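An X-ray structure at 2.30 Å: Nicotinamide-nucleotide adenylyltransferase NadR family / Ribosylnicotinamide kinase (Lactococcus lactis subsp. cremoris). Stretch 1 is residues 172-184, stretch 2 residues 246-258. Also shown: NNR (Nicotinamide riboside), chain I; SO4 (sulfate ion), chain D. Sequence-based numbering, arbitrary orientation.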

# COMPACT_ATOMS: atom_id res chain seq x y z
N ASN A 172 -11.00 -0.70 1.07
CA ASN A 172 -10.86 -2.12 1.39
C ASN A 172 -9.47 -2.39 1.96
O ASN A 172 -8.47 -1.90 1.44
N ARG A 173 -9.41 -3.23 3.01
CA ARG A 173 -8.17 -3.36 3.79
C ARG A 173 -6.98 -3.84 2.95
O ARG A 173 -5.85 -3.39 3.18
N VAL A 174 -7.22 -4.70 1.96
CA VAL A 174 -6.13 -5.16 1.10
C VAL A 174 -5.47 -4.01 0.36
O VAL A 174 -4.28 -4.08 0.02
N PHE A 175 -6.20 -2.93 0.11
CA PHE A 175 -5.63 -1.80 -0.61
C PHE A 175 -4.97 -0.78 0.30
O PHE A 175 -4.35 0.16 -0.21
N ARG A 176 -5.05 -0.94 1.63
CA ARG A 176 -4.71 0.17 2.52
C ARG A 176 -3.21 0.45 2.56
O ARG A 176 -2.80 1.61 2.68
N ARG A 177 -2.39 -0.59 2.47
CA ARG A 177 -0.94 -0.40 2.51
C ARG A 177 -0.48 0.55 1.42
O ARG A 177 0.34 1.45 1.67
N HIS A 178 -1.04 0.40 0.22
CA HIS A 178 -0.64 1.23 -0.92
C HIS A 178 -0.88 2.71 -0.64
O HIS A 178 -0.09 3.56 -1.08
N PHE A 179 -1.96 3.05 0.07
CA PHE A 179 -2.33 4.45 0.27
C PHE A 179 -1.80 5.02 1.57
O PHE A 179 -2.10 6.17 1.90
N SER A 180 -1.06 4.22 2.33
CA SER A 180 -0.63 4.65 3.65
C SER A 180 0.44 5.73 3.54
O SER A 180 1.30 5.69 2.65
N LYS A 181 0.36 6.73 4.41
CA LYS A 181 1.47 7.65 4.62
C LYS A 181 2.48 7.05 5.59
O LYS A 181 2.11 6.39 6.57
N VAL A 182 3.76 7.29 5.35
CA VAL A 182 4.83 6.65 6.12
C VAL A 182 5.84 7.72 6.54
O VAL A 182 6.40 8.42 5.68
N VAL A 183 6.07 7.84 7.84
CA VAL A 183 7.07 8.74 8.43
C VAL A 183 8.14 7.88 9.07
O VAL A 183 7.83 7.06 9.95
N THR A 184 9.40 8.08 8.68
CA THR A 184 10.51 7.31 9.22
C THR A 184 11.45 8.23 9.98
O THR A 184 11.83 9.29 9.47
N GLU A 246 3.69 -2.94 10.81
CA GLU A 246 2.93 -1.77 11.25
C GLU A 246 2.15 -1.16 10.09
O GLU A 246 0.97 -0.81 10.25
N VAL A 247 2.76 -1.05 8.91
CA VAL A 247 2.04 -0.51 7.75
C VAL A 247 0.81 -1.36 7.44
O VAL A 247 -0.25 -0.83 7.04
N ASN A 248 0.93 -2.68 7.59
CA ASN A 248 -0.17 -3.59 7.32
C ASN A 248 -1.09 -3.79 8.52
O ASN A 248 -2.08 -4.51 8.40
N SER A 249 -0.82 -3.13 9.64
CA SER A 249 -1.59 -3.37 10.85
C SER A 249 -3.03 -2.87 10.71
O SER A 249 -3.26 -1.78 10.18
N PRO A 250 -4.01 -3.60 11.22
CA PRO A 250 -5.37 -3.03 11.30
C PRO A 250 -5.47 -1.79 12.15
O PRO A 250 -6.44 -1.05 12.02
N ALA A 251 -4.50 -1.53 13.03
CA ALA A 251 -4.50 -0.29 13.79
C ALA A 251 -4.12 0.91 12.93
O ALA A 251 -4.28 2.05 13.38
N ASN A 252 -3.58 0.69 11.73
CA ASN A 252 -3.26 1.79 10.83
C ASN A 252 -4.51 2.61 10.52
O ASN A 252 -5.51 2.07 10.04
N GLN A 253 -4.46 3.90 10.82
CA GLN A 253 -5.53 4.82 10.45
C GLN A 253 -5.17 5.67 9.25
O GLN A 253 -5.95 6.53 8.88
N GLY A 254 -4.01 5.44 8.63
CA GLY A 254 -3.65 6.16 7.43
C GLY A 254 -2.25 6.73 7.48
O GLY A 254 -1.70 7.15 6.45
N ILE A 255 -1.63 6.72 8.66
CA ILE A 255 -0.28 7.22 8.87
C ILE A 255 0.44 6.28 9.82
O ILE A 255 -0.11 5.95 10.88
N VAL A 256 1.67 5.86 9.49
CA VAL A 256 2.47 5.04 10.40
C VAL A 256 3.85 5.66 10.60
O VAL A 256 4.38 6.36 9.73
N PHE A 257 4.43 5.40 11.77
CA PHE A 257 5.74 5.93 12.14
C PHE A 257 6.72 4.78 12.29
O PHE A 257 6.41 3.77 12.93
N LEU A 258 7.88 4.91 11.66
CA LEU A 258 8.88 3.86 11.64
C LEU A 258 10.14 4.31 12.38
O LEU A 258 10.69 5.37 12.07

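Strands 181-184 and 255-258 run parallel, paired in register from Lys181 with Ile255 to Thr184 with Leu258, so their side chains alternate between two faces of the sheet. On one face lie Val182, Thr184, Val256 and Leu258. Val182 is in the t rotamer, which sends CG1 to 3.6 Å from Leu258 CD1 and CG2 to 4.1 Å from Val256 CG2; the same CG2 lies 4.4 Å from Val247 CG2, in the helix that precedes the second strand. Leu258 (m, t) extends CD1 across this face, where it also meets Thr184 OG1 at 3.7 Å and approaches N7 of the nicotinamide riboside at 3.3 Å. Thr184 (m) gains no polar partner there, and its buried OG1 is unsatisfied in the model.

The other face carries Lys181, Val183, Ile255 and Phe257. Phe257, with chi1 at -69° and chi2 at 84°, brings the near side of its ring toward the first strand, with CD2 3.7 Å from Val183 CB. Val183 (t) also approaches Ile255, CG2 to CG2, at 4.4 Å. Lys181 packs its CB 4.1 Å from Ile255 CG1, but successive m torsions at chi1 and chi2 turn the chain away, and NZ is bonded elsewhere in the structure.

Before the strands, polar side chains take over. Asn252 (t) points toward the first stretch and uses both ends of its amide: ND2 donates to Ser180 OG (3.2 Å) and to Val247 O (3.0 Å), while OD1 accepts from Gly254 N (2.6 Å). These bonds tie the loop to the backbone at Val247 and fix the amide orientation. Ser180, also t, packs its CB 4.1 Å from Val247 CG1, and its OG makes a weak bond to Lys181 O (3.3 Å).

Arg177 starts out extended (chi1 and chi2 t), laying CG 4.0 Å from Val247 CG1, then bends at chi3 (85°, p). The bend lets NH1 donate to Asn248 OD1 (3.2 Å) while NE makes a weak bond to sulfate O2 (3.4 Å), both near the guanidinium plane; O3R of the riboside lies over one face. Asn248 (m) links protein and ligand, its ND2 bonding weakly to riboside O2R at 3.4 Å. His178 (t) points away from the second stretch, and its ND1 weakly contacts sulfate O3 and O4, each at 3.4 Å.

At the exposed end, waters bridge the gap. One accepts from Arg173 NH1 (3.0 Å) and donates to Pro250 O (2.7 Å); another accepts from Arg176 NH1 and donates to Asn252 O, both at 2.8 Å.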

# COMPACT_ATOMS: atom_id res chain seq x y z
CB ASN A 172 -11.12 -2.97 0.15
CG ASN A 172 -10.98 -4.48 0.44
OD1 ASN A 172 -9.88 -5.04 0.42
ND2 ASN A 172 -12.10 -5.12 0.73
CB ARG A 173 -8.40 -4.30 4.97
CG ARG A 173 -9.29 -3.65 6.04
CD ARG A 173 -9.56 -4.58 7.20
NE ARG A 173 -10.60 -4.03 8.07
CZ ARG A 173 -10.37 -3.17 9.07
NH1 ARG A 173 -9.13 -2.76 9.33
NH2 ARG A 173 -11.38 -2.73 9.80
CB VAL A 174 -6.66 -6.23 0.12
CG1 VAL A 174 -5.52 -6.77 -0.73
CG2 VAL A 174 -7.31 -7.37 0.91
CB PHE A 175 -6.71 -1.09 -1.45
CG PHE A 175 -7.13 -1.85 -2.69
CD1 PHE A 175 -8.02 -2.91 -2.61
CD2 PHE A 175 -6.59 -1.52 -3.93
CE1 PHE A 175 -8.38 -3.62 -3.75
CE2 PHE A 175 -6.95 -2.22 -5.08
CZ PHE A 175 -7.85 -3.27 -4.99
CB ARG A 176 -5.26 -0.07 3.93
CG ARG A 176 -6.76 0.24 3.99
CD ARG A 176 -7.36 0.03 5.38
NE ARG A 176 -8.82 0.12 5.34
CZ ARG A 176 -9.59 0.18 6.43
NH1 ARG A 176 -9.04 0.18 7.65
NH2 ARG A 176 -10.91 0.24 6.31
CB ARG A 177 -0.24 -1.76 2.39
CG ARG A 177 1.18 -1.68 1.88
CD ARG A 177 1.81 -3.06 1.83
NE ARG A 177 1.54 -3.80 0.60
CZ ARG A 177 0.61 -4.76 0.48
NH1 ARG A 177 -0.15 -5.10 1.53
NH2 ARG A 177 0.44 -5.37 -0.68
CB HIS A 178 -1.41 0.80 -2.17
CG HIS A 178 -1.09 1.62 -3.38
ND1 HIS A 178 -0.01 1.35 -4.19
CD2 HIS A 178 -1.71 2.70 -3.92
CE1 HIS A 178 0.02 2.23 -5.18
NE2 HIS A 178 -1.00 3.06 -5.03
CB PHE A 179 -3.85 4.61 0.22
CG PHE A 179 -4.43 4.42 -1.14
CD1 PHE A 179 -4.32 5.41 -2.09
CD2 PHE A 179 -5.04 3.23 -1.48
CE1 PHE A 179 -4.84 5.22 -3.36
CE2 PHE A 179 -5.55 3.03 -2.75
CZ PHE A 179 -5.46 4.02 -3.68
CB SER A 180 -0.11 3.45 4.44
OG SER A 180 0.22 3.88 5.73
CB LYS A 181 0.93 8.98 5.16
CG LYS A 181 0.18 9.84 4.12
CD LYS A 181 1.13 10.59 3.24
CE LYS A 181 0.42 11.55 2.28
NZ LYS A 181 -0.48 10.77 1.39
CB VAL A 182 5.51 5.52 5.32
CG1 VAL A 182 6.67 4.89 6.11
CG2 VAL A 182 4.50 4.44 4.91
CB VAL A 183 6.44 9.66 9.49
CG1 VAL A 183 7.49 10.59 10.08
CG2 VAL A 183 5.27 10.41 8.93
CB THR A 184 11.27 6.59 8.10
OG1 THR A 184 10.37 5.73 7.37
CG2 THR A 184 12.40 5.74 8.69
CB GLU A 246 3.87 -0.74 11.90
CG GLU A 246 4.57 -1.25 13.17
CD GLU A 246 3.60 -1.81 14.21
OE1 GLU A 246 2.47 -1.28 14.35
OE2 GLU A 246 3.95 -2.79 14.89
CB VAL A 247 2.98 -0.40 6.54
CG1 VAL A 247 2.22 0.15 5.33
CG2 VAL A 247 4.15 0.50 6.89
CB ASN A 248 0.36 -4.96 6.86
CG ASN A 248 0.99 -4.91 5.48
OD1 ASN A 248 0.46 -4.28 4.56
ND2 ASN A 248 2.13 -5.56 5.33
CB SER A 249 -0.91 -2.66 12.03
OG SER A 249 -1.74 -2.68 13.17
CB PRO A 250 -6.21 -4.18 11.88
CG PRO A 250 -5.19 -5.09 12.54
CD PRO A 250 -3.90 -4.94 11.81
CB ALA A 251 -3.55 -0.42 15.00
CB ASN A 252 -2.65 1.23 9.54
CG ASN A 252 -2.07 2.31 8.65
OD1 ASN A 252 -2.26 3.50 8.89
ND2 ASN A 252 -1.35 1.89 7.62
CB GLN A 253 -5.91 5.72 11.64
CG GLN A 253 -6.16 4.94 12.90
CD GLN A 253 -6.90 5.71 13.98
OE1 GLN A 253 -7.80 5.17 14.62
NE2 GLN A 253 -6.52 6.96 14.20
CB ILE A 255 -0.31 8.65 9.46
CG1 ILE A 255 -1.23 9.56 8.63
CG2 ILE A 255 1.11 9.23 9.57
CD1 ILE A 255 -1.28 11.02 9.07
CB VAL A 256 2.60 3.58 9.93
CG1 VAL A 256 1.24 3.03 9.53
CG2 VAL A 256 3.58 3.47 8.81
CB PHE A 257 5.66 6.74 13.43
CG PHE A 257 4.91 8.03 13.28
CD1 PHE A 257 3.51 8.07 13.36
CD2 PHE A 257 5.59 9.21 13.03
CE1 PHE A 257 2.81 9.26 13.20
CE2 PHE A 257 4.90 10.42 12.88
CZ PHE A 257 3.49 10.44 12.96
CB LEU A 258 9.22 3.47 10.20
CG LEU A 258 8.05 2.98 9.35
CD1 LEU A 258 8.58 2.54 7.98
CD2 LEU A 258 7.27 1.84 10.05
O2R NNR I . 4.92 -4.45 3.81
C2R NNR I . 5.02 -3.40 2.84
C3R NNR I . 4.56 -3.84 1.45
O3R NNR I . 4.14 -5.21 1.42
C4R NNR I . 5.75 -3.64 0.53
C5R NNR I . 5.42 -2.67 -0.59
O5R NNR I . 6.58 -2.48 -1.41
O4R NNR I . 6.83 -3.13 1.31
C1R NNR I . 6.47 -2.97 2.69
N1 NNR I . 6.61 -1.56 3.08
C2 NNR I . 7.68 -1.17 3.78
C6 NNR I . 5.66 -0.68 2.73
C5 NNR I . 5.76 0.66 3.09
C4 NNR I . 6.87 1.08 3.81
C3 NNR I . 7.84 0.15 4.16
C7 NNR I . 9.04 0.58 4.94
O7 NNR I . 9.64 -0.25 5.61
N7 NNR I . 9.43 1.85 4.89
S SO4 D . 1.43 -1.94 -2.91
O1 SO4 D . 0.07 -2.33 -2.57
O2 SO4 D . 2.33 -3.05 -2.61
O3 SO4 D . 1.54 -1.63 -4.33
O4 SO4 D . 1.81 -0.74 -2.16
O HOH W 1 -8.91 -0.35 11.05
O HOH W 2 -6.43 -0.11 8.53